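Local coordinates for protein hydrazine synthase subunit alpha (Candidatus Kuenenia stuttgartiensis, PDB 5C2V) that forms hydrazine by condensing ammonia with hydroxylamine made in the gamma subunit, as the two-heme alpha component of the hydrazine synthase complex, at residues P269-Y273 and W318-N323; N238-V244 and V257-N263; F229-P235 and R286-I291. Residues are numbered along the deposited sequence.

Contact 1 of 3, residues P269-Y273 and W318-N323. With HEC (heme c), chain B.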
loop_
_atom_site.group_PDB
_atom_site.type_symbol
_atom_site.label_atom_id
_atom_site.label_comp_id
_atom_site.label_asym_id
_atom_site.label_seq_id
_atom_site.Cartn_x
_atom_site.Cartn_y
_atom_site.Cartn_z
ATOM N N PRO D 269 -22.406 14.852 -8.490
ATOM C CA PRO D 269 -21.198 14.692 -7.670
ATOM C C PRO D 269 -20.039 14.065 -8.447
ATOM O O PRO D 269 -20.234 13.079 -9.155
ATOM C CB PRO D 269 -21.659 13.765 -6.540
ATOM C CG PRO D 269 -22.825 13.030 -7.103
ATOM C CD PRO D 269 -23.509 13.990 -8.027
ATOM N N ARG D 270 -18.846 14.636 -8.308
ATOM C CA ARG D 270 -17.658 14.102 -8.965
ATOM C C ARG D 270 -16.425 14.310 -8.087
ATOM O O ARG D 270 -16.339 15.298 -7.358
ATOM C CB ARG D 270 -17.460 14.758 -10.335
ATOM C CG ARG D 270 -17.216 16.255 -10.274
ATOM C CD ARG D 270 -17.176 16.883 -11.657
ATOM N NE ARG D 270 -16.746 18.278 -11.606
ATOM C CZ ARG D 270 -15.490 18.680 -11.770
ATOM N NH1 ARG D 270 -14.532 17.792 -12.002
ATOM N NH2 ARG D 270 -15.190 19.971 -11.705
ATOM N N PRO D 271 -15.463 13.376 -8.154
ATOM C CA PRO D 271 -14.252 13.460 -7.329
ATOM C C PRO D 271 -13.284 14.536 -7.804
ATOM O O PRO D 271 -13.227 14.829 -8.999
ATOM C CB PRO D 271 -13.630 12.073 -7.489
ATOM C CG PRO D 271 -14.071 11.638 -8.841
ATOM C CD PRO D 271 -15.474 12.159 -8.985
ATOM N N ILE D 272 -12.531 15.111 -6.873
ATOM C CA ILE D 272 -11.496 16.077 -7.219
ATOM C C ILE D 272 -10.121 15.492 -6.913
ATOM O O ILE D 272 -9.308 15.315 -7.818
ATOM C CB ILE D 272 -11.681 17.413 -6.474
ATOM C CG1 ILE D 272 -12.962 18.105 -6.941
ATOM C CG2 ILE D 272 -10.485 18.323 -6.702
ATOM C CD1 ILE D 272 -12.963 18.465 -8.413
ATOM N N TYR D 273 -9.851 15.202 -5.643
ATOM C CA TYR D 273 -8.572 14.587 -5.289
ATOM C C TYR D 273 -8.643 13.692 -4.052
ATOM O O TYR D 273 -9.360 13.992 -3.097
ATOM C CB TYR D 273 -7.512 15.671 -5.077
ATOM C CG TYR D 273 -6.095 15.143 -5.022
ATOM C CD1 TYR D 273 -5.428 14.769 -6.182
ATOM C CD2 TYR D 273 -5.423 15.023 -3.812
ATOM C CE1 TYR D 273 -4.132 14.286 -6.138
ATOM C CE2 TYR D 273 -4.127 14.541 -3.759
ATOM C CZ TYR D 273 -3.487 14.175 -4.925
ATOM O OH TYR D 273 -2.198 13.696 -4.878
ATOM N N TRP D 318 -6.687 23.833 -8.134
ATOM C CA TRP D 318 -8.084 23.594 -8.478
ATOM C C TRP D 318 -8.255 23.326 -9.968
ATOM O O TRP D 318 -9.067 22.492 -10.369
ATOM C CB TRP D 318 -8.954 24.782 -8.062
ATOM C CG TRP D 318 -10.237 24.859 -8.829
ATOM C CD1 TRP D 318 -10.514 25.686 -9.878
ATOM C CD2 TRP D 318 -11.410 24.062 -8.625
ATOM N NE1 TRP D 318 -11.791 25.462 -10.332
ATOM C CE2 TRP D 318 -12.362 24.470 -9.580
ATOM C CE3 TRP D 318 -11.749 23.050 -7.723
ATOM C CZ2 TRP D 318 -13.629 23.899 -9.659
ATOM C CZ3 TRP D 318 -13.010 22.485 -7.804
ATOM C CH2 TRP D 318 -13.934 22.910 -8.765
ATOM N N ASP D 319 -7.484 24.038 -10.783
ATOM C CA ASP D 319 -7.569 23.908 -12.233
ATOM C C ASP D 319 -7.149 22.515 -12.693
ATOM O O ASP D 319 -7.808 21.907 -13.536
ATOM C CB ASP D 319 -6.709 24.972 -12.916
ATOM C CG ASP D 319 -7.186 26.382 -12.624
ATOM O OD1 ASP D 319 -8.396 26.561 -12.373
ATOM O OD2 ASP D 319 -6.351 27.311 -12.647
ATOM N N ALA D 320 -6.051 22.016 -12.135
ATOM C CA ALA D 320 -5.569 20.679 -12.464
ATOM C C ALA D 320 -5.223 19.896 -11.201
ATOM O O ALA D 320 -4.056 19.803 -10.823
ATOM C CB ALA D 320 -4.361 20.762 -13.384
ATOM N N PRO D 321 -6.245 19.324 -10.544
ATOM C CA PRO D 321 -6.050 18.576 -9.298
ATOM C C PRO D 321 -5.430 17.201 -9.523
ATOM O O PRO D 321 -6.137 16.194 -9.555
ATOM C CB PRO D 321 -7.470 18.450 -8.744
ATOM C CG PRO D 321 -8.340 18.487 -9.944
ATOM C CD PRO D 321 -7.667 19.410 -10.920
ATOM N N PHE D 322 -4.111 17.171 -9.680
ATOM C CA PHE D 322 -3.391 15.917 -9.852
ATOM C C PHE D 322 -2.146 15.891 -8.970
ATOM O O PHE D 322 -1.860 16.853 -8.257
ATOM C CB PHE D 322 -3.017 15.713 -11.321
ATOM C CG PHE D 322 -4.191 15.776 -12.255
ATOM C CD1 PHE D 322 -4.980 14.658 -12.475
ATOM C CD2 PHE D 322 -4.514 16.956 -12.903
ATOM C CE1 PHE D 322 -6.064 14.715 -13.330
ATOM C CE2 PHE D 322 -5.598 17.019 -13.759
ATOM C CZ PHE D 322 -6.374 15.896 -13.973
ATOM N N ASN D 323 -1.411 14.785 -9.020
ATOM C CA ASN D 323 -0.230 14.610 -8.180
ATOM C C ASN D 323 0.887 15.591 -8.519
ATOM O O ASN D 323 1.679 15.964 -7.652
ATOM C CB ASN D 323 0.293 13.178 -8.294
ATOM C CG ASN D 323 -0.698 12.154 -7.778
ATOM O OD1 ASN D 323 -1.480 12.432 -6.869
ATOM N ND2 ASN D 323 -0.668 10.958 -8.356
HETATM FE FE HEC B . -17.822 4.590 -11.173
HETATM C CHA HEC B . -15.668 5.044 -8.513
HETATM C CHB HEC B . -19.285 7.612 -10.482
HETATM C CHC HEC B . -20.238 3.981 -13.564
HETATM C CHD HEC B . -16.517 1.469 -11.733
HETATM N NA HEC B . -17.528 6.052 -9.766
HETATM C C1A HEC B . -16.590 6.037 -8.753
HETATM C C2A HEC B . -16.740 7.251 -7.982
HETATM C C3A HEC B . -17.736 7.961 -8.518
HETATM C C4A HEC B . -18.254 7.223 -9.654
HETATM C CMA HEC B . -18.251 9.330 -8.023
HETATM C CAA HEC B . -15.891 7.638 -6.751
HETATM C CBA HEC B . -14.789 8.610 -7.160
HETATM C CGA HEC B . -13.773 7.930 -8.043
HETATM O O1A HEC B . -13.436 8.493 -9.116
HETATM O O2A HEC B . -13.300 6.823 -7.680
HETATM N NB HEC B . -19.555 5.555 -11.807
HETATM C C1B HEC B . -19.772 6.899 -11.556
HETATM C C2B HEC B . -20.593 7.423 -12.628
HETATM C C3B HEC B . -20.865 6.429 -13.475
HETATM C C4B HEC B . -20.215 5.230 -12.980
HETATM C CMB HEC B . -21.084 8.881 -12.761
HETATM C CAB HEC B . -21.712 6.560 -14.762
HETATM C CBB HEC B . -23.014 5.739 -14.617
HETATM N NC HEC B . -18.261 3.035 -12.460
HETATM C C1C HEC B . -19.366 2.951 -13.287
HETATM C C2C HEC B . -19.376 1.633 -13.889
HETATM C C3C HEC B . -18.418 0.911 -13.302
HETATM C C4C HEC B . -17.652 1.796 -12.443
HETATM C CMC HEC B . -20.509 1.064 -14.771
HETATM C CAC HEC B . -18.107 -0.573 -13.596
HETATM C CBC HEC B . -18.398 -1.418 -12.337
HETATM N ND HEC B . -16.333 3.433 -10.258
HETATM C C1D HEC B . -15.952 2.168 -10.694
HETATM C C2D HEC B . -14.859 1.692 -9.879
HETATM C C3D HEC B . -14.591 2.817 -8.873
HETATM C C4D HEC B . -15.555 3.847 -9.182
HETATM C CMD HEC B . -14.122 0.342 -10.009
HETATM C CAD HEC B . -13.532 2.852 -7.752
HETATM C CBD HEC B . -13.876 1.784 -6.721
HETATM C CGD HEC B . -12.836 1.778 -5.635
HETATM O O1D HEC B . -12.855 0.831 -4.810
HETATM O O2D HEC B . -11.988 2.708 -5.601
#

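Contact 2 of 3, residues N238-V244 and V257-N263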
loop_
_atom_site.group_PDB
_atom_site.type_symbol
_atom_site.label_atom_id
_atom_site.label_comp_id
_atom_site.label_asym_id
_atom_site.label_seq_id
_atom_site.Cartn_x
_atom_site.Cartn_y
_atom_site.Cartn_z
ATOM N N ASN D 238 -20.051 25.715 -7.809
ATOM C CA ASN D 238 -20.508 24.452 -7.235
ATOM C C ASN D 238 -20.085 24.308 -5.773
ATOM O O ASN D 238 -19.421 25.187 -5.221
ATOM C CB ASN D 238 -19.987 23.273 -8.055
ATOM C CG ASN D 238 -20.372 23.369 -9.517
ATOM O OD1 ASN D 238 -21.422 22.872 -9.928
ATOM N ND2 ASN D 238 -19.526 24.013 -10.312
ATOM N N ILE D 239 -20.471 23.197 -5.151
ATOM C CA ILE D 239 -20.184 22.966 -3.738
ATOM C C ILE D 239 -18.993 22.030 -3.539
ATOM O O ILE D 239 -19.032 20.865 -3.936
ATOM C CB ILE D 239 -21.405 22.373 -3.006
ATOM C CG1 ILE D 239 -22.650 23.226 -3.262
ATOM C CG2 ILE D 239 -21.128 22.255 -1.513
ATOM C CD1 ILE D 239 -22.528 24.653 -2.775
ATOM N N LEU D 240 -17.941 22.555 -2.919
ATOM C CA LEU D 240 -16.735 21.788 -2.624
ATOM C C LEU D 240 -16.786 21.231 -1.206
ATOM O O LEU D 240 -17.037 21.972 -0.256
ATOM C CB LEU D 240 -15.492 22.663 -2.798
ATOM C CG LEU D 240 -14.133 22.048 -2.457
ATOM C CD1 LEU D 240 -13.620 21.191 -3.603
ATOM C CD2 LEU D 240 -13.128 23.133 -2.098
ATOM N N PHE D 241 -16.544 19.931 -1.056
ATOM C CA PHE D 241 -16.618 19.316 0.266
ATOM C C PHE D 241 -15.810 18.027 0.394
ATOM O O PHE D 241 -15.186 17.563 -0.564
ATOM C CB PHE D 241 -18.080 19.041 0.636
ATOM C CG PHE D 241 -18.772 18.068 -0.281
ATOM C CD1 PHE D 241 -19.277 18.484 -1.501
ATOM C CD2 PHE D 241 -18.932 16.742 0.088
ATOM C CE1 PHE D 241 -19.918 17.594 -2.343
ATOM C CE2 PHE D 241 -19.574 15.848 -0.750
ATOM C CZ PHE D 241 -20.067 16.275 -1.966
ATOM N N SER D 242 -15.836 17.457 1.595
ATOM C CA SER D 242 -15.132 16.216 1.889
ATOM C C SER D 242 -16.112 15.054 1.965
ATOM O O SER D 242 -17.198 15.179 2.530
ATOM C CB SER D 242 -14.353 16.333 3.201
ATOM O OG SER D 242 -13.421 17.399 3.155
ATOM N N SER D 243 -15.719 13.921 1.395
ATOM C CA SER D 243 -16.573 12.744 1.362
ATOM C C SER D 243 -15.829 11.518 1.869
ATOM O O SER D 243 -14.699 11.252 1.462
ATOM C CB SER D 243 -17.086 12.495 -0.057
ATOM O OG SER D 243 -18.000 11.412 -0.088
ATOM N N VAL D 244 -16.465 10.768 2.759
ATOM C CA VAL D 244 -15.862 9.547 3.261
ATOM C C VAL D 244 -16.324 8.372 2.416
ATOM O O VAL D 244 -17.494 7.990 2.467
ATOM C CB VAL D 244 -16.228 9.295 4.738
ATOM C CG1 VAL D 244 -15.660 7.965 5.210
ATOM C CG2 VAL D 244 -15.734 10.436 5.612
ATOM N N VAL D 257 -10.834 9.424 2.617
ATOM C CA VAL D 257 -11.575 10.682 2.670
ATOM C C VAL D 257 -11.123 11.599 1.537
ATOM O O VAL D 257 -9.998 12.096 1.538
ATOM C CB VAL D 257 -11.393 11.403 4.020
ATOM C CG1 VAL D 257 -12.112 12.744 4.006
ATOM C CG2 VAL D 257 -11.908 10.535 5.155
ATOM N N MET D 258 -12.012 11.819 0.574
ATOM C CA MET D 258 -11.667 12.536 -0.647
ATOM C C MET D 258 -12.239 13.946 -0.697
ATOM O O MET D 258 -13.291 14.225 -0.125
ATOM C CB MET D 258 -12.151 11.759 -1.873
ATOM C CG MET D 258 -13.665 11.736 -2.035
ATOM S SD MET D 258 -14.193 11.272 -3.695
ATOM C CE MET D 258 -15.958 11.090 -3.457
ATOM N N ILE D 259 -11.527 14.837 -1.375
ATOM C CA ILE D 259 -12.064 16.147 -1.703
ATOM C C ILE D 259 -12.810 16.052 -3.028
ATOM O O ILE D 259 -12.263 15.567 -4.022
ATOM C CB ILE D 259 -10.961 17.211 -1.800
ATOM C CG1 ILE D 259 -10.192 17.292 -0.483
ATOM C CG2 ILE D 259 -11.554 18.565 -2.152
ATOM C CD1 ILE D 259 -9.085 18.310 -0.501
ATOM N N CYS D 260 -14.063 16.501 -3.036
ATOM C CA CYS D 260 -14.886 16.423 -4.237
ATOM C C CYS D 260 -15.831 17.616 -4.366
ATOM O O CYS D 260 -15.874 18.486 -3.492
ATOM C CB CYS D 260 -15.687 15.119 -4.241
ATOM S SG CYS D 260 -16.798 14.923 -2.830
ATOM N N VAL D 261 -16.587 17.650 -5.459
ATOM C CA VAL D 261 -17.566 18.707 -5.684
ATOM C C VAL D 261 -18.914 18.135 -6.107
ATOM O O VAL D 261 -18.996 17.014 -6.608
ATOM C CB VAL D 261 -17.103 19.716 -6.759
ATOM C CG1 VAL D 261 -15.794 20.372 -6.359
ATOM C CG2 VAL D 261 -16.968 19.037 -8.108
ATOM N N ASP D 262 -19.970 18.913 -5.890
ATOM C CA ASP D 262 -21.309 18.534 -6.328
ATOM C C ASP D 262 -22.151 19.782 -6.560
ATOM O O ASP D 262 -21.902 20.824 -5.956
ATOM C CB ASP D 262 -21.979 17.623 -5.293
ATOM C CG ASP D 262 -23.205 16.913 -5.843
ATOM O OD1 ASP D 262 -23.672 17.276 -6.944
ATOM O OD2 ASP D 262 -23.709 15.991 -5.168
ATOM N N ASN D 263 -23.145 19.677 -7.435
ATOM C CA ASN D 263 -24.084 20.772 -7.636
ATOM C C ASN D 263 -24.906 20.982 -6.372
ATOM O O ASN D 263 -25.096 20.051 -5.589
ATOM C CB ASN D 263 -24.993 20.500 -8.836
ATOM C CG ASN D 263 -24.256 20.588 -10.157
ATOM O OD1 ASN D 263 -24.367 19.701 -11.005
ATOM N ND2 ASN D 263 -23.496 21.663 -10.341
#

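Contact 3 of 3, residues F229-P235 and R286-I291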
loop_
_atom_site.group_PDB
_atom_site.type_symbol
_atom_site.label_atom_id
_atom_site.label_comp_id
_atom_site.label_asym_id
_atom_site.label_seq_id
_atom_site.Cartn_x
_atom_site.Cartn_y
_atom_site.Cartn_z
ATOM N N PHE D 229 -19.141 16.313 4.565
ATOM C CA PHE D 229 -18.994 17.467 5.445
ATOM C C PHE D 229 -18.127 18.587 4.880
ATOM O O PHE D 229 -17.557 18.464 3.796
ATOM C CB PHE D 229 -18.421 17.014 6.789
ATOM C CG PHE D 229 -17.091 16.317 6.680
ATOM C CD1 PHE D 229 -17.024 14.957 6.414
ATOM C CD2 PHE D 229 -15.909 17.017 6.859
ATOM C CE1 PHE D 229 -15.804 14.314 6.319
ATOM C CE2 PHE D 229 -14.686 16.378 6.764
ATOM C CZ PHE D 229 -14.635 15.025 6.495
ATOM N N ASP D 230 -18.028 19.666 5.652
ATOM C CA ASP D 230 -17.261 20.859 5.295
ATOM C C ASP D 230 -17.531 21.373 3.879
ATOM O O ASP D 230 -16.636 21.366 3.034
ATOM C CB ASP D 230 -15.765 20.582 5.464
ATOM C CG ASP D 230 -15.372 20.387 6.916
ATOM O OD1 ASP D 230 -16.279 20.242 7.765
ATOM O OD2 ASP D 230 -14.159 20.374 7.211
ATOM N N PRO D 231 -18.768 21.831 3.616
ATOM C CA PRO D 231 -19.098 22.370 2.293
ATOM C C PRO D 231 -18.529 23.770 2.074
ATOM O O PRO D 231 -18.440 24.555 3.017
ATOM C CB PRO D 231 -20.627 22.397 2.303
ATOM C CG PRO D 231 -20.976 22.600 3.733
ATOM C CD PRO D 231 -19.925 21.873 4.531
ATOM N N TRP D 232 -18.149 24.072 0.836
ATOM C CA TRP D 232 -17.602 25.380 0.491
ATOM C C TRP D 232 -17.963 25.723 -0.955
ATOM O O TRP D 232 -18.772 25.032 -1.575
ATOM C CB TRP D 232 -16.085 25.406 0.702
ATOM C CG TRP D 232 -15.510 26.784 0.878
ATOM C CD1 TRP D 232 -14.585 27.394 0.080
ATOM C CD2 TRP D 232 -15.830 27.726 1.912
ATOM N NE1 TRP D 232 -14.305 28.652 0.556
ATOM C CE2 TRP D 232 -15.056 28.881 1.679
ATOM C CE3 TRP D 232 -16.693 27.703 3.013
ATOM C CZ2 TRP D 232 -15.119 30.001 2.504
ATOM C CZ3 TRP D 232 -16.754 28.817 3.832
ATOM C CH2 TRP D 232 -15.972 29.950 3.572
ATOM N N LEU D 233 -17.372 26.786 -1.489
ATOM C CA LEU D 233 -17.729 27.262 -2.821
ATOM C C LEU D 233 -16.611 27.083 -3.845
ATOM O O LEU D 233 -15.449 27.387 -3.574
ATOM C CB LEU D 233 -18.133 28.737 -2.760
ATOM C CG LEU D 233 -19.272 29.083 -1.798
ATOM C CD1 LEU D 233 -19.512 30.585 -1.763
ATOM C CD2 LEU D 233 -20.541 28.339 -2.180
ATOM N N THR D 234 -16.976 26.584 -5.023
ATOM C CA THR D 234 -16.053 26.502 -6.147
ATOM C C THR D 234 -16.122 27.800 -6.948
ATOM O O THR D 234 -17.154 28.472 -6.950
ATOM C CB THR D 234 -16.374 25.307 -7.069
ATOM O OG1 THR D 234 -17.595 25.557 -7.775
ATOM C CG2 THR D 234 -16.506 24.025 -6.260
ATOM N N PRO D 235 -15.021 28.163 -7.627
ATOM C CA PRO D 235 -14.997 29.394 -8.427
ATOM C C PRO D 235 -16.014 29.393 -9.570
ATOM O O PRO D 235 -16.404 30.463 -10.037
ATOM C CB PRO D 235 -13.565 29.427 -8.972
ATOM C CG PRO D 235 -12.773 28.615 -8.001
ATOM C CD PRO D 235 -13.697 27.520 -7.570
ATOM N N ARG D 286 -8.933 14.410 4.999
ATOM C CA ARG D 286 -8.876 15.677 4.281
ATOM C C ARG D 286 -10.104 16.511 4.617
ATOM O O ARG D 286 -11.219 16.158 4.238
ATOM C CB ARG D 286 -8.777 15.439 2.772
ATOM C CG ARG D 286 -7.742 14.391 2.384
ATOM C CD ARG D 286 -7.693 14.176 0.880
ATOM N NE ARG D 286 -7.141 12.866 0.540
ATOM C CZ ARG D 286 -5.864 12.643 0.249
ATOM N NH1 ARG D 286 -4.995 13.645 0.252
ATOM N NH2 ARG D 286 -5.456 11.417 -0.048
ATOM N N SER D 287 -9.906 17.617 5.330
ATOM C CA SER D 287 -11.048 18.410 5.781
ATOM C C SER D 287 -10.801 19.912 5.699
ATOM O O SER D 287 -9.670 20.351 5.510
ATOM C CB SER D 287 -11.422 18.032 7.216
ATOM O OG SER D 287 -10.417 18.435 8.130
ATOM N N GLN D 288 -11.879 20.683 5.837
ATOM C CA GLN D 288 -11.812 22.143 5.880
ATOM C C GLN D 288 -11.149 22.714 4.631
ATOM O O GLN D 288 -10.306 23.607 4.711
ATOM C CB GLN D 288 -11.070 22.597 7.141
ATOM C CG GLN D 288 -11.701 22.090 8.432
ATOM C CD GLN D 288 -10.766 22.178 9.623
ATOM O OE1 GLN D 288 -9.747 22.863 9.577
ATOM N NE2 GLN D 288 -11.110 21.478 10.698
ATOM N N ALA D 289 -11.544 22.190 3.475
ATOM C CA ALA D 289 -10.952 22.584 2.202
ATOM C C ALA D 289 -11.485 23.926 1.711
ATOM O O ALA D 289 -12.695 24.153 1.672
ATOM C CB ALA D 289 -11.199 21.507 1.155
ATOM N N LYS D 290 -10.566 24.814 1.342
ATOM C CA LYS D 290 -10.917 26.098 0.749
ATOM C C LYS D 290 -10.005 26.372 -0.444
ATOM O O LYS D 290 -8.993 25.696 -0.623
ATOM C CB LYS D 290 -10.816 27.224 1.781
ATOM C CG LYS D 290 -11.747 27.050 2.973
ATOM C CD LYS D 290 -11.723 28.260 3.889
ATOM C CE LYS D 290 -12.481 27.985 5.178
ATOM N NZ LYS D 290 -13.891 27.579 4.923
ATOM N N ILE D 291 -10.364 27.358 -1.260
ATOM C CA ILE D 291 -9.626 27.629 -2.489
ATOM C C ILE D 291 -9.052 29.044 -2.526
ATOM O O ILE D 291 -9.747 30.014 -2.221
ATOM C CB ILE D 291 -10.519 27.413 -3.729
ATOM C CG1 ILE D 291 -11.218 26.054 -3.645
ATOM C CG2 ILE D 291 -9.702 27.524 -5.007
ATOM C CD1 ILE D 291 -12.092 25.737 -4.836
#

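Contact 1 of 3, residues P269-Y273 and W318-N323
Strand 270-273 and the loop 318-323 approach without pairing: the closest alpha carbons, Tyr273 CA and Pro321 CA, stand 6.2 Å apart, and no backbone hydrogen bond crosses between them. Both belong to the six-bladed beta-propeller. The strand is the last, outer one of its blade, and the loop joins strands 312-317 and 327-328 of the next. A classic beta bulge sets Ile272 and Tyr273 together opposite Ile259, and this brings both side chains to the loop. Across from them, Pro321 sits at the centre of an inverse gamma turn, closed by a weak bond from Phe322 N to Ala320 O (2.9 Å), which presents the proline ring toward the strand. Branched and apolar, Ile272 fills the gap between the blades: its CG2 lies 3.6 Å from Pro321 CB and its CD1 4.1 Å from Trp318 CZ3. Tyr273 combines a flat ring, which passes alongside the Pro321-Phe322 backbone, with a polar tip. Its OH donates a very short hydrogen bond of 2.5 Å to Asn323 OD1 and is also bonded to the backbone of Ile280. At the other end, Arg270 stretches out until its NH2 is 4.3 Å from Trp318 CH2. Its stronger partner is Asn250 of the beta subunit, which also bonds Trp318 O, so one neighbouring residue ties strand and loop together. Pro271 takes no part in the loop contact and belongs instead to the heme c pocket, its CG 3.2 Å from the heme carboxylate oxygen O1A.

Contact 2 of 3, residues N238-V244 and V257-N263
Two central strands of one propeller blade pair here as an antiparallel beta hairpin. Six backbone hydrogen bonds, each 2.9 Å between N and O, run in both directions within the pairs Ile239-Asp262, Phe241-Cys260 and Ser243-Met258; the two of Phe241-Cys260 are nearly linear, with N-H...O angles of 174° and 177°. The backbone N-H and C=O groups of the intervening residues face away from the partner strand: Leu240, Ser242 and Val244 toward strand 228-233, Ile259 and Val261 toward strand 270-273. Most of the buried polar side chains find partners outside the two strands: Arg286 O for Ser242 OG, Asn228 for Ser243 OG, Tyr547 for Asp262 OD2 and Asp236 for Asn238 ND2. Asp262 OD1 takes weak bonds from the amides of Asn263 and Tyr268. On the face of Leu240, Ile259 and Val261, aliphatic groups interlock, with Leu240 CD1 3.6 Å from both Ile259 CG2 and Val261 CG1. The other face has a sulfur-aromatic contact: Cys260 SG lies 3.9 Å from the Phe241 ring centroid, over its face.

Contact 3 of 3, residues F229-P235 and R286-I291
This is a side-chain contact between two sheets, made where the first strand of one four-stranded antiparallel sheet runs beside the first strand of the next. Strands 229-233 and 289-291 point the same way, 9° apart, but their axes come no closer than 7.2 Å, too far for backbone pairing, so side chains span the gap. The one hydrogen bond across it runs from Gln288 N to Asp230 OD2 (2.7 Å). A carboxylate suits this place because the chain turns a corner at Gln288, whose positive phi of 57° marks the change of direction, and the Asp230 side chain can meet the amide there. Tyr49 OH also bonds Asp230 OD2. In the six-bladed beta-propeller these are the innermost strands of successive blades. Phe229, meeting Ser287 CB at its ring edge (CE2 to CB, 3.7 Å), packs one end of the seam. At the other, Ile291 reaches with CD1 to 3.6 Å from Pro235 CD, a compact apolar plug where the chain leaves the strand. Between them Trp232 offers its broad indole to Lys290, whose flexible aliphatic chain lies along it: Lys290 CG is 3.9 Å from the centroid of the five-membered ring of Trp232, a CH-pi contact, and Lys290 NZ makes a cation-pi interaction 3.2 Å above the centroid of the six-membered ring, 9° off its normal.

Contact 2 lies within one blade, whereas contacts 1 and 3 join that blade to the next, at its outer and inner strands respectively. All three are buried, contact 2 in every touching residue. Its chemistry is the regular backbone bonding of a sheet; between blades this gives way to side chains, apolar and tyrosine-asparagine at contact 1, aspartate and cation-pi at contact 3. Only contact 1 of the two inter-blade seams meets other subunits. Contact 2 joins the other two through probable backbone hydrogen bonds of the same sheet: Tyr273 O to Ile259 N and Leu240 N to Trp232 O, each 2.9 Å. Trp318 packs on Thr234, Pro235 and Ile291, linking contacts 1 and 3.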